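Local coordinates for protein glycoside hydrolase, GH17 family (Formosa sp. Hel1_33_131, PDB 6FCG) that probably hydrolyses beta-1,3-glucosidic bonds inside laminarin chains, as an endo-acting glycoside hydrolase of family 17, at residues A[162-167]-A[190-195]; A[79-84]-A[371-376]; A[246-251]-A[321-326]; A[287-292]-A[299-304]; A[86-91]-A[97-102]. All coordinates share one frame; numbering follows the deposited sequence.

Contact 1. Residues A[162-167]-A[190-195]; sequences KVIAVG and NHLQAL
No flat group enters the contact of L192 with I164 and V166: methyls alone meet, so there is no face or edge to describe. The contact is a purely aliphatic one inside a beta-alpha-beta unit of the TIM barrel, in which strand 161-168 leads into helix 182-197 and the chain then returns as strand 206-212. I164 and V166, two residues apart, both send their CB toward the helix, whereas A165 between them points away, as expected of a strand. L192 answers from the helix with a single methyl. Its CD1 stands 3.7 Å from I164 CG2 and an equal 3.7 Å from V166 CG2, so one branch touches two residues of the strand. The extended second torsion of L192 (chi2 176°) carries CD1 to the far end of the side chain, and with I164 CG2 it bridges CA atoms 8.7 Å apart in I164 and L192. L192 meets I164 at about a right angle but runs past V166 in the opposite direction. Beyond this pair of contacts L192 also lies on I147 and V151 of helix 143-156 and on I207 of strand 206-212, which places it in the layer between barrel and helices. On the strand side, I164 offers the branch that its first torsion (chi1 -61°) sets opposite the backbone N, and that branch is CG2.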
# COMPACT_ATOMS: atom_id res chain seq x y z
N LYS A 162 -33.11 33.06 23.77
CA LYS A 162 -34.13 32.16 24.31
C LYS A 162 -33.62 30.90 24.99
O LYS A 162 -34.39 30.23 25.66
CB LYS A 162 -35.07 31.74 23.19
CG LYS A 162 -35.73 32.91 22.50
CD LYS A 162 -36.65 33.68 23.44
CE LYS A 162 -36.88 35.10 22.98
NZ LYS A 162 -37.46 35.87 24.10
N VAL A 163 -32.34 30.59 24.81
CA VAL A 163 -31.73 29.38 25.37
C VAL A 163 -30.28 29.68 25.73
O VAL A 163 -29.57 30.36 25.00
CB VAL A 163 -31.78 28.18 24.37
CG1 VAL A 163 -31.02 26.95 24.91
CG2 VAL A 163 -33.21 27.77 24.02
N ILE A 164 -29.87 29.15 26.88
CA ILE A 164 -28.44 29.01 27.18
C ILE A 164 -28.09 27.53 27.20
O ILE A 164 -28.72 26.76 27.88
CB ILE A 164 -28.06 29.66 28.49
CG1 ILE A 164 -28.35 31.15 28.44
CG2 ILE A 164 -26.57 29.44 28.76
CD1 ILE A 164 -28.07 31.90 29.72
N ALA A 165 -27.07 27.17 26.43
CA ALA A 165 -26.51 25.82 26.40
C ALA A 165 -25.21 25.79 27.18
O ALA A 165 -24.26 26.54 26.85
CB ALA A 165 -26.26 25.39 24.98
N VAL A 166 -25.17 24.97 28.23
CA VAL A 166 -23.96 24.78 29.05
C VAL A 166 -23.11 23.69 28.42
O VAL A 166 -23.38 22.50 28.57
CB VAL A 166 -24.34 24.36 30.47
CG1 VAL A 166 -23.10 24.13 31.32
CG2 VAL A 166 -25.20 25.43 31.12
N GLY A 167 -22.11 24.12 27.67
CA GLY A 167 -21.20 23.20 27.01
C GLY A 167 -21.56 22.78 25.59
O GLY A 167 -22.73 22.81 25.18
N ASN A 190 -27.48 23.95 37.10
CA ASN A 190 -28.19 24.23 38.35
C ASN A 190 -28.02 25.68 38.75
O ASN A 190 -28.95 26.29 39.23
CB ASN A 190 -27.73 23.29 39.49
CG ASN A 190 -28.44 21.92 39.45
OD1 ASN A 190 -29.51 21.76 38.86
ND2 ASN A 190 -27.85 20.94 40.12
N HIS A 191 -26.82 26.22 38.54
CA HIS A 191 -26.56 27.64 38.78
C HIS A 191 -27.53 28.52 37.99
O HIS A 191 -28.11 29.46 38.54
CB HIS A 191 -25.13 27.95 38.38
CG HIS A 191 -24.75 29.40 38.45
ND1 HIS A 191 -24.26 30.00 39.59
CD2 HIS A 191 -24.73 30.35 37.49
CE1 HIS A 191 -23.99 31.27 39.34
NE2 HIS A 191 -24.27 31.51 38.07
N LEU A 192 -27.71 28.20 36.71
CA LEU A 192 -28.60 28.95 35.83
C LEU A 192 -30.08 28.77 36.19
O LEU A 192 -30.84 29.74 36.16
CB LEU A 192 -28.35 28.58 34.36
CG LEU A 192 -27.01 29.01 33.73
CD1 LEU A 192 -26.91 28.48 32.31
CD2 LEU A 192 -26.83 30.51 33.70
N GLN A 193 -30.49 27.55 36.54
CA GLN A 193 -31.87 27.32 37.02
C GLN A 193 -32.18 28.07 38.33
O GLN A 193 -33.30 28.53 38.52
CB GLN A 193 -32.15 25.83 37.22
CG GLN A 193 -32.11 24.93 35.98
CD GLN A 193 -33.10 25.31 34.90
OE1 GLN A 193 -33.76 26.33 34.99
NE2 GLN A 193 -33.23 24.46 33.89
N ALA A 194 -31.17 28.20 39.20
CA ALA A 194 -31.27 28.97 40.45
C ALA A 194 -31.39 30.48 40.20
O ALA A 194 -32.21 31.14 40.85
CB ALA A 194 -30.08 28.69 41.37
N LEU A 195 -30.59 31.03 39.27
CA LEU A 195 -30.78 32.42 38.83
C LEU A 195 -32.17 32.70 38.27
O LEU A 195 -32.69 33.79 38.46
CB LEU A 195 -29.75 32.83 37.79
CG LEU A 195 -28.29 32.96 38.23
CD1 LEU A 195 -27.46 33.36 36.99
CD2 LEU A 195 -28.06 33.95 39.37

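Contact 2. Residues A[79-84]-A[371-376]; sequences HAMNIR and GLFTVD
M81 meets L372 and F373 where the chain leaves helix 68-80, joining an early part of the barrel to the loop before helix 384-388. The tight part consists of three buried side chains. M81 SD lies beside the rim of the F373 ring, 3.9 Å from CE1, and its approach is 77° off the ring normal at 5.0 Å from the centroid of F373. This is a Met-aromatic contact made at the edge. The bend at the last torsion of M81 (chi3 75°) turns the methyl aside from the ring, and CE comes within 4.0 Å of L372 CD1. F392 and Y333 also touch M81, and the F373 ring meets that of F353.

The other side is looser and more polar. N82, with positive phi, ends the helix in a Schellman motif and is exposed, as is D376 at the far end of the other segment. R84 is partly exposed and folds back onto its own segment: NH1 donates to H79 O at 2.9 Å, in the carbonyl plane, and to I83 O at 3.0 Å, from above that carbonyl's plane. H79 O accepts from N82 N as well, so two donors grip it near the helix end. Between the segments no hydrogen bond is made, and cohesion therefore rests on dispersion and on the weakly directional attraction of sulfur for the aromatic edge.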
# COMPACT_ATOMS: atom_id res chain seq x y z
N HIS A 79 -32.46 35.15 7.27
CA HIS A 79 -33.86 35.54 7.49
C HIS A 79 -34.68 35.36 6.22
O HIS A 79 -35.82 34.89 6.28
CB HIS A 79 -33.94 36.98 7.98
CG HIS A 79 -35.33 37.44 8.24
ND1 HIS A 79 -35.95 37.27 9.46
CD2 HIS A 79 -36.25 37.99 7.41
CE1 HIS A 79 -37.19 37.73 9.38
NE2 HIS A 79 -37.39 38.16 8.15
N ALA A 80 -34.09 35.70 5.08
CA ALA A 80 -34.72 35.52 3.78
C ALA A 80 -35.08 34.06 3.50
O ALA A 80 -36.09 33.79 2.88
CB ALA A 80 -33.81 36.05 2.68
N MET A 81 -34.24 33.15 4.00
CA MET A 81 -34.43 31.69 3.94
C MET A 81 -35.41 31.08 4.94
O MET A 81 -35.53 29.86 4.97
CB MET A 81 -33.12 31.02 4.30
CG MET A 81 -32.23 30.58 3.19
SD MET A 81 -30.80 29.78 3.96
CE MET A 81 -31.58 28.22 4.45
N ASN A 82 -36.07 31.87 5.76
CA ASN A 82 -36.94 31.38 6.87
C ASN A 82 -36.23 30.82 8.09
O ASN A 82 -36.87 30.17 8.92
CB ASN A 82 -37.98 30.35 6.41
CG ASN A 82 -38.99 30.95 5.51
OD1 ASN A 82 -39.71 31.86 5.90
ND2 ASN A 82 -39.07 30.45 4.28
N ILE A 83 -34.95 31.11 8.24
CA ILE A 83 -34.27 30.77 9.50
C ILE A 83 -34.73 31.80 10.52
O ILE A 83 -34.68 33.00 10.25
CB ILE A 83 -32.73 30.82 9.37
CG1 ILE A 83 -32.19 29.94 8.21
CG2 ILE A 83 -32.06 30.48 10.69
CD1 ILE A 83 -32.29 28.46 8.38
N ARG A 84 -35.17 31.34 11.68
CA ARG A 84 -35.58 32.23 12.78
C ARG A 84 -34.86 32.03 14.09
O ARG A 84 -35.05 32.81 15.02
CB ARG A 84 -37.09 32.10 13.02
CG ARG A 84 -37.98 32.51 11.85
CD ARG A 84 -37.88 34.02 11.58
NE ARG A 84 -38.67 34.42 10.43
CZ ARG A 84 -38.24 34.52 9.18
NH1 ARG A 84 -36.97 34.25 8.84
NH2 ARG A 84 -39.09 34.90 8.24
N GLY A 371 -21.03 24.39 5.26
CA GLY A 371 -22.00 25.39 4.93
C GLY A 371 -23.05 24.96 3.94
O GLY A 371 -22.85 24.01 3.18
N LEU A 372 -24.20 25.65 3.99
CA LEU A 372 -25.15 25.66 2.88
C LEU A 372 -24.67 26.65 1.83
O LEU A 372 -25.00 26.54 0.64
CB LEU A 372 -26.53 26.02 3.36
CG LEU A 372 -27.10 25.18 4.49
CD1 LEU A 372 -28.41 25.79 4.95
CD2 LEU A 372 -27.29 23.73 4.09
N PHE A 373 -23.90 27.64 2.26
CA PHE A 373 -23.25 28.61 1.37
C PHE A 373 -21.74 28.46 1.48
O PHE A 373 -21.22 28.02 2.53
CB PHE A 373 -23.57 30.07 1.79
CG PHE A 373 -25.03 30.42 1.78
CD1 PHE A 373 -25.82 30.23 2.88
CD2 PHE A 373 -25.60 31.00 0.64
CE1 PHE A 373 -27.15 30.56 2.86
CE2 PHE A 373 -26.95 31.32 0.62
CZ PHE A 373 -27.72 31.12 1.73
N THR A 374 -21.05 28.95 0.44
CA THR A 374 -19.58 28.99 0.42
C THR A 374 -19.16 30.21 1.22
O THR A 374 -20.00 31.04 1.55
CB THR A 374 -18.94 29.02 -1.00
OG1 THR A 374 -19.05 30.32 -1.61
CG2 THR A 374 -19.48 27.95 -1.91
N VAL A 375 -17.88 30.34 1.52
CA VAL A 375 -17.41 31.52 2.26
C VAL A 375 -17.75 32.83 1.47
O VAL A 375 -18.11 33.83 2.05
CB VAL A 375 -15.94 31.42 2.75
CG1 VAL A 375 -14.98 31.45 1.58
CG2 VAL A 375 -15.60 32.54 3.71
N ASP A 376 -17.64 32.78 0.13
CA ASP A 376 -17.91 33.92 -0.76
C ASP A 376 -19.40 34.20 -1.01
O ASP A 376 -19.74 35.13 -1.72
CB ASP A 376 -17.21 33.72 -2.12
CG ASP A 376 -15.68 33.56 -2.01
OD1 ASP A 376 -15.00 34.39 -1.34
OD2 ASP A 376 -15.15 32.58 -2.58

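Contact 3. Residues A[246-251]-A[321-326]; sequences HDTHYN and SKATDE
T248 and S321 bring a short helix and a loop together with their CA atoms 6.0 Å apart, the nearest CA pair of the two segments. Helix 244-250 is in its last turn here: H246 O accepts from both H249 N and Y250 N, and N251 is the first residue to leave helical angles. The 321-326 segment has no regular structure before the helix that begins at E326. K322 has a positive phi of 62° and points its own CB away, while S321 and A323 on either side of it in sequence point theirs toward the helix.

The side chains meet through hydroxyls. S321 OG donates to T248 OG1 at 2.8 Å, while T248 OG1 also bonds to M245 O, one turn back along the helix. That carbonyl can only accept, so the T248 hydroxyl relays the bond from S321 to the backbone. With chi1 at 65°, T248 OG1 sits between its backbone N and carbonyl carbon, facing S321. A323 CB packs 3.8 Å from the same T248 OG1. A valine at T248 would keep much of the bulk but would probably leave S321 OG without its acceptor and M245 O without that donor.

Around the pair, W255 bonds S321 O through NE1 and also touches T248, while W308 NE1 holds A323 O. H249 stacks on Y315, in the loop that is backbone-bonded to S321. At the other end D325 caps helix 326-342, its OD1 taking the N-H of K328, so the contact ties helix 244-250 to the loop leading into that helix.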
# COMPACT_ATOMS: atom_id res chain seq x y z
N HIS A 246 -19.75 11.45 9.53
CA HIS A 246 -18.53 10.98 10.17
C HIS A 246 -18.50 9.47 10.30
O HIS A 246 -17.45 8.87 10.14
CB HIS A 246 -18.34 11.65 11.53
CG HIS A 246 -17.94 13.08 11.41
ND1 HIS A 246 -18.75 14.13 11.78
CD2 HIS A 246 -16.82 13.63 10.90
CE1 HIS A 246 -18.13 15.27 11.53
NE2 HIS A 246 -16.96 14.99 11.01
N ASP A 247 -19.64 8.87 10.63
CA ASP A 247 -19.70 7.44 10.79
C ASP A 247 -19.58 6.67 9.48
O ASP A 247 -19.19 5.51 9.50
CB ASP A 247 -20.92 7.03 11.62
CG ASP A 247 -20.76 7.34 13.11
OD1 ASP A 247 -19.62 7.60 13.56
OD2 ASP A 247 -21.75 7.30 13.87
N THR A 248 -19.78 7.31 8.32
CA THR A 248 -19.39 6.65 7.04
C THR A 248 -17.91 6.18 7.01
O THR A 248 -17.56 5.31 6.19
CB THR A 248 -19.59 7.51 5.79
OG1 THR A 248 -18.73 8.65 5.82
CG2 THR A 248 -21.03 7.92 5.67
N HIS A 249 -17.07 6.76 7.88
CA HIS A 249 -15.75 6.22 8.13
C HIS A 249 -15.62 5.44 9.46
O HIS A 249 -15.13 4.32 9.46
CB HIS A 249 -14.76 7.34 8.13
CG HIS A 249 -13.36 6.89 8.36
ND1 HIS A 249 -12.75 6.96 9.60
CD2 HIS A 249 -12.44 6.37 7.52
CE1 HIS A 249 -11.52 6.50 9.51
NE2 HIS A 249 -11.30 6.14 8.25
N TYR A 250 -16.02 6.04 10.58
CA TYR A 250 -15.79 5.47 11.92
C TYR A 250 -16.72 4.32 12.31
O TYR A 250 -16.40 3.59 13.24
CB TYR A 250 -15.86 6.55 13.03
CG TYR A 250 -14.68 7.44 13.02
CD1 TYR A 250 -13.50 7.06 13.66
CD2 TYR A 250 -14.70 8.64 12.32
CE1 TYR A 250 -12.38 7.88 13.61
CE2 TYR A 250 -13.59 9.47 12.28
CZ TYR A 250 -12.43 9.08 12.89
OH TYR A 250 -11.36 9.91 12.85
N ASN A 251 -17.85 4.18 11.65
CA ASN A 251 -18.72 3.05 11.87
C ASN A 251 -19.58 2.81 10.64
O ASN A 251 -20.78 3.09 10.61
CB ASN A 251 -19.57 3.24 13.13
CG ASN A 251 -20.49 2.04 13.40
OD1 ASN A 251 -20.17 0.88 13.01
ND2 ASN A 251 -21.64 2.31 14.01
N SER A 321 -14.56 7.52 2.11
CA SER A 321 -15.93 6.96 2.09
C SER A 321 -16.86 7.47 0.99
O SER A 321 -17.97 6.98 0.89
CB SER A 321 -16.59 7.20 3.43
OG SER A 321 -17.01 8.55 3.57
N LYS A 322 -16.42 8.42 0.17
CA LYS A 322 -17.24 8.97 -0.94
C LYS A 322 -18.54 9.65 -0.46
O LYS A 322 -19.54 9.65 -1.17
CB LYS A 322 -17.61 7.88 -1.98
CG LYS A 322 -16.52 6.89 -2.35
CD LYS A 322 -15.50 7.47 -3.29
CE LYS A 322 -14.72 6.29 -3.84
NZ LYS A 322 -13.35 6.65 -4.26
N ALA A 323 -18.51 10.22 0.73
CA ALA A 323 -19.68 10.85 1.31
C ALA A 323 -19.86 12.31 0.88
O ALA A 323 -20.97 12.73 0.58
CB ALA A 323 -19.60 10.78 2.82
N THR A 324 -18.77 13.05 0.82
CA THR A 324 -18.84 14.48 0.68
C THR A 324 -18.96 15.02 -0.75
O THR A 324 -18.09 14.79 -1.57
CB THR A 324 -17.61 15.13 1.30
OG1 THR A 324 -16.43 14.58 0.71
CG2 THR A 324 -17.59 14.88 2.79
N ASP A 325 -20.06 15.73 -1.01
CA ASP A 325 -20.29 16.55 -2.21
C ASP A 325 -21.61 17.31 -1.99
O ASP A 325 -22.38 16.96 -1.09
CB ASP A 325 -20.33 15.70 -3.50
CG ASP A 325 -21.42 14.64 -3.46
OD1 ASP A 325 -22.61 15.02 -3.48
OD2 ASP A 325 -21.07 13.42 -3.44
N GLU A 326 -21.90 18.30 -2.84
CA GLU A 326 -23.07 19.15 -2.62
C GLU A 326 -24.41 18.46 -2.82
O GLU A 326 -25.43 18.90 -2.24
CB GLU A 326 -23.01 20.37 -3.51
CG GLU A 326 -21.87 21.31 -3.14
CD GLU A 326 -21.83 22.60 -3.95
OE1 GLU A 326 -22.86 22.97 -4.57
OE2 GLU A 326 -20.77 23.25 -3.96

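Contact 4. Residues A[287-292]-A[299-304]; sequences SVASYI and KPIHIG
I301 drives its CD1 into the face of the helix and touches three residues there. I301 CD1 lies 3.5 Å from A289 CA and 3.6 Å from A289 CB, so the small alanine lets the strand's side chain come close to the helix backbone. I292 meets it tip to tip, CD1 to CD1 at 3.9 Å between I292 and I301, and V288 CG1 borders I301 CD1 at 4.2 Å. The same I292 methyl also reaches the backbone at the start of the other segment, with CD1 3.7 Å from K299 O. None of these is a hydrogen bond.

Torsions explain the two end groups. A nearly extended second torsion (chi2 163°) pushes I301 CD1 well out from its strand. I292 instead places CG1 between its backbone N and carbonyl carbon, a crowded position that turns CD1 toward the strand.

One shell further out, L238 of the neighbouring strand touches V288, I292 and K299, while I301 lies on V240. K299 leads its ammonium away from the contact, where NZ bonds V235 O and I232 O. On the outer face of the helix, S290 packs on N135 of a second subunit.

The helix and strand segments run at 144° to each other, closer to antiparallel than to parallel, with axes 10.2 Å apart. Strands 238-241 and 301-305 are parallel neighbours, and helix 266-294 lies between them in a connection that also holds helix 244-250 and the short strand 257-258. This is therefore the return half of an elaborated beta-alpha-beta crossover, as in a TIM barrel.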
# COMPACT_ATOMS: atom_id res chain seq x y z
N SER A 287 -32.52 6.51 20.54
CA SER A 287 -31.77 5.85 21.61
C SER A 287 -31.66 6.74 22.85
O SER A 287 -31.77 6.25 23.97
CB SER A 287 -30.39 5.48 21.10
OG SER A 287 -29.77 4.61 22.00
N VAL A 288 -31.52 8.04 22.66
CA VAL A 288 -31.57 9.01 23.76
C VAL A 288 -32.98 9.08 24.39
O VAL A 288 -33.13 9.07 25.62
CB VAL A 288 -31.12 10.44 23.34
CG1 VAL A 288 -31.13 11.41 24.53
CG2 VAL A 288 -29.71 10.42 22.74
N ALA A 289 -34.01 9.13 23.55
CA ALA A 289 -35.39 9.10 24.04
C ALA A 289 -35.72 7.84 24.85
O ALA A 289 -36.38 7.93 25.88
CB ALA A 289 -36.39 9.25 22.89
N SER A 290 -35.25 6.68 24.39
CA SER A 290 -35.38 5.42 25.14
C SER A 290 -34.69 5.44 26.48
O SER A 290 -35.22 4.92 27.47
CB SER A 290 -34.81 4.26 24.34
OG SER A 290 -35.68 3.96 23.29
N TYR A 291 -33.50 6.02 26.52
CA TYR A 291 -32.76 6.08 27.77
C TYR A 291 -33.49 6.91 28.83
O TYR A 291 -33.59 6.48 29.99
CB TYR A 291 -31.30 6.55 27.58
CG TYR A 291 -30.55 6.49 28.89
CD1 TYR A 291 -30.31 5.26 29.51
CD2 TYR A 291 -30.14 7.64 29.54
CE1 TYR A 291 -29.66 5.19 30.73
CE2 TYR A 291 -29.49 7.58 30.75
CZ TYR A 291 -29.25 6.36 31.34
OH TYR A 291 -28.62 6.32 32.55
N ILE A 292 -34.00 8.08 28.46
CA ILE A 292 -34.66 8.97 29.44
C ILE A 292 -36.00 8.34 29.87
O ILE A 292 -36.34 8.38 31.04
CB ILE A 292 -34.77 10.47 29.05
CG1 ILE A 292 -35.85 10.71 27.99
CG2 ILE A 292 -33.37 11.03 28.69
CD1 ILE A 292 -35.87 12.06 27.30
N LYS A 299 -38.77 14.57 28.89
CA LYS A 299 -38.21 15.86 28.47
C LYS A 299 -38.24 15.91 26.97
O LYS A 299 -38.05 14.89 26.32
CB LYS A 299 -36.75 16.01 28.91
CG LYS A 299 -36.60 16.18 30.39
CD LYS A 299 -36.44 17.63 30.77
CE LYS A 299 -36.87 17.83 32.21
NZ LYS A 299 -35.81 17.99 33.22
N PRO A 300 -38.42 17.11 26.41
CA PRO A 300 -38.23 17.21 24.97
C PRO A 300 -36.76 16.95 24.55
O PRO A 300 -35.82 17.23 25.30
CB PRO A 300 -38.64 18.66 24.66
CG PRO A 300 -39.17 19.22 25.93
CD PRO A 300 -38.58 18.42 27.04
N ILE A 301 -36.61 16.43 23.34
CA ILE A 301 -35.32 16.29 22.70
C ILE A 301 -35.37 17.11 21.42
O ILE A 301 -36.34 17.02 20.64
CB ILE A 301 -35.02 14.82 22.37
CG1 ILE A 301 -34.88 14.03 23.68
CG2 ILE A 301 -33.74 14.70 21.56
CD1 ILE A 301 -35.00 12.55 23.50
N HIS A 302 -34.30 17.89 21.21
CA HIS A 302 -34.07 18.61 19.94
C HIS A 302 -32.68 18.30 19.39
O HIS A 302 -31.77 17.95 20.12
CB HIS A 302 -34.29 20.09 20.15
CG HIS A 302 -35.71 20.41 20.53
ND1 HIS A 302 -36.74 20.25 19.63
CD2 HIS A 302 -36.28 20.75 21.70
CE1 HIS A 302 -37.89 20.52 20.22
NE2 HIS A 302 -37.64 20.83 21.48
N ILE A 303 -32.53 18.41 18.07
CA ILE A 303 -31.24 18.18 17.44
C ILE A 303 -30.44 19.46 17.46
O ILE A 303 -30.71 20.40 16.73
CB ILE A 303 -31.38 17.61 16.01
CG1 ILE A 303 -32.26 16.33 16.03
CG2 ILE A 303 -30.01 17.30 15.42
CD1 ILE A 303 -31.80 15.23 16.98
N GLY A 304 -29.41 19.47 18.29
CA GLY A 304 -28.51 20.60 18.40
C GLY A 304 -27.43 20.68 17.33
O GLY A 304 -26.84 21.75 17.15

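Contact 5. Residues A[86-91]-A[97-102]; sequences LRTYNV and SNILKA
I99 reaches from helix 95-109 with two different branches, one for each of two residues on the opposing segment. Its CG2 meets L86 CD1 at 4.1 Å, and its CD1 lies 4.0 Å from T88 OG1. Toward L86 the two side chains cross obliquely, while I99 and T88 pass alongside each other in opposite directions. The split follows from the first torsion of I99 (chi1 -64°), which puts CG2 opposite its backbone N and CG1 opposite the carbonyl carbon, from where CD1 reaches T88. From the strand side, L86 turns CG between its own N and carbonyl carbon (chi1 46°), bringing CD1 to the helix.

Directions alternate along the end of the strand and into the loop: L86 and T88 point CB at the helix. R87 between them sends its guanidinium into the barrel interior at the C-terminal ends of the strands, where NH1 forms a salt bridge with E305 OE2, which Y89 OH also bonds, and NH2 bonds N168 OD1. The segment thus has a mostly apolar side toward the helix, with the T88 hydroxyl within it, and a polar side toward the barrel interior, in the unit formed by strand 83-87, helix 95-109 and strand 116-121.

No hydrogen bond joins L86 or T88 to I99, so this small contact holds through shape and dispersion, with the T88 hydroxyl, weakly bonded to T96, set against the I99 methyl.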
# COMPACT_ATOMS: atom_id res chain seq x y z
N LEU A 86 -30.87 30.89 15.68
CA LEU A 86 -29.52 30.41 15.47
C LEU A 86 -28.84 30.03 16.77
O LEU A 86 -29.28 30.36 17.85
CB LEU A 86 -28.70 31.30 14.54
CG LEU A 86 -28.73 32.77 14.75
CD1 LEU A 86 -27.64 33.20 15.69
CD2 LEU A 86 -28.51 33.51 13.46
N ARG A 87 -27.76 29.26 16.60
CA ARG A 87 -26.96 28.70 17.65
C ARG A 87 -25.53 29.17 17.57
O ARG A 87 -24.95 29.29 16.50
CB ARG A 87 -26.91 27.21 17.43
CG ARG A 87 -26.54 26.47 18.65
CD ARG A 87 -26.24 25.02 18.37
NE ARG A 87 -25.38 24.61 19.46
CZ ARG A 87 -24.56 23.58 19.46
NH1 ARG A 87 -24.50 22.74 18.42
NH2 ARG A 87 -23.80 23.39 20.54
N THR A 88 -24.93 29.31 18.73
CA THR A 88 -23.62 29.91 18.92
C THR A 88 -22.82 29.07 19.93
O THR A 88 -23.41 28.25 20.67
CB THR A 88 -23.87 31.37 19.36
OG1 THR A 88 -23.46 32.25 18.30
CG2 THR A 88 -23.18 31.72 20.68
N TYR A 89 -21.50 29.23 19.95
CA TYR A 89 -20.64 28.23 20.66
C TYR A 89 -19.88 28.71 21.91
O TYR A 89 -19.72 27.96 22.87
CB TYR A 89 -19.69 27.55 19.67
CG TYR A 89 -20.43 26.64 18.74
CD1 TYR A 89 -21.02 27.13 17.58
CD2 TYR A 89 -20.59 25.28 19.04
CE1 TYR A 89 -21.76 26.30 16.75
CE2 TYR A 89 -21.30 24.44 18.20
CZ TYR A 89 -21.89 24.95 17.06
OH TYR A 89 -22.59 24.13 16.21
N ASN A 90 -19.42 29.95 21.87
CA ASN A 90 -18.84 30.55 23.04
C ASN A 90 -19.20 32.02 23.16
O ASN A 90 -19.69 32.63 22.22
CB ASN A 90 -17.33 30.39 23.05
CG ASN A 90 -16.66 31.15 21.94
OD1 ASN A 90 -16.54 30.63 20.84
ND2 ASN A 90 -16.22 32.35 22.19
N VAL A 91 -18.99 32.51 24.37
CA VAL A 91 -19.14 33.92 24.73
C VAL A 91 -17.83 34.53 25.27
O VAL A 91 -17.82 35.55 25.95
CB VAL A 91 -20.33 34.19 25.65
CG1 VAL A 91 -21.63 33.79 25.01
CG2 VAL A 91 -20.27 33.51 27.04
N SER A 97 -21.68 38.18 21.06
CA SER A 97 -22.09 39.50 21.48
C SER A 97 -22.35 40.39 20.26
O SER A 97 -23.33 41.14 20.21
CB SER A 97 -21.00 40.09 22.39
OG SER A 97 -21.18 41.46 22.62
N ASN A 98 -21.48 40.32 19.27
CA ASN A 98 -21.68 41.11 18.06
C ASN A 98 -22.88 40.64 17.23
O ASN A 98 -23.51 41.47 16.57
CB ASN A 98 -20.41 41.16 17.22
CG ASN A 98 -19.31 41.94 17.92
OD1 ASN A 98 -19.57 42.88 18.66
ND2 ASN A 98 -18.09 41.57 17.66
N ILE A 99 -23.22 39.35 17.28
CA ILE A 99 -24.38 38.86 16.56
C ILE A 99 -25.63 39.45 17.20
O ILE A 99 -26.54 39.91 16.51
CB ILE A 99 -24.44 37.34 16.53
CG1 ILE A 99 -23.23 36.82 15.73
CG2 ILE A 99 -25.72 36.85 15.85
CD1 ILE A 99 -22.97 35.34 15.86
N LEU A 100 -25.66 39.47 18.52
CA LEU A 100 -26.78 40.07 19.24
C LEU A 100 -26.91 41.55 18.91
O LEU A 100 -28.02 42.02 18.65
CB LEU A 100 -26.64 39.83 20.74
CG LEU A 100 -26.82 38.37 21.17
CD1 LEU A 100 -26.29 38.12 22.57
CD2 LEU A 100 -28.28 37.93 21.09
N LYS A 101 -25.78 42.28 18.83
CA LYS A 101 -25.82 43.70 18.45
C LYS A 101 -26.39 43.91 17.05
O LYS A 101 -27.21 44.82 16.83
CB LYS A 101 -24.43 44.36 18.55
CG LYS A 101 -24.07 44.68 19.99
CD LYS A 101 -22.63 45.12 20.22
CE LYS A 101 -22.35 44.99 21.71
NZ LYS A 101 -20.99 45.44 22.08
N ALA A 102 -25.97 43.04 16.15
CA ALA A 102 -26.39 43.05 14.78
C ALA A 102 -27.86 42.79 14.65
O ALA A 102 -28.54 43.48 13.89
CB ALA A 102 -25.62 42.01 13.98

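Contacts 1, 2, 4 and 5 all reach the same parallel sheet; contact 3 does not reach it and lies across the chain's centre from contact 1, about 34 Å away between centres. Contacts 2 and 5 share strand 83-87, with centres 16 Å apart, and contact 1 is also 16 Å from contact 5. Along the chain the other four contacts are nested inside contact 2. Contacts 4 and 5, though 26 Å apart between centres, touch where G304 O lies 2.8 Å from R87 NH1. That meeting is beside E305 and N168, at the C-terminal strand ends, where TIM-barrel glycosidases place their active sites, consistent with a substrate site there.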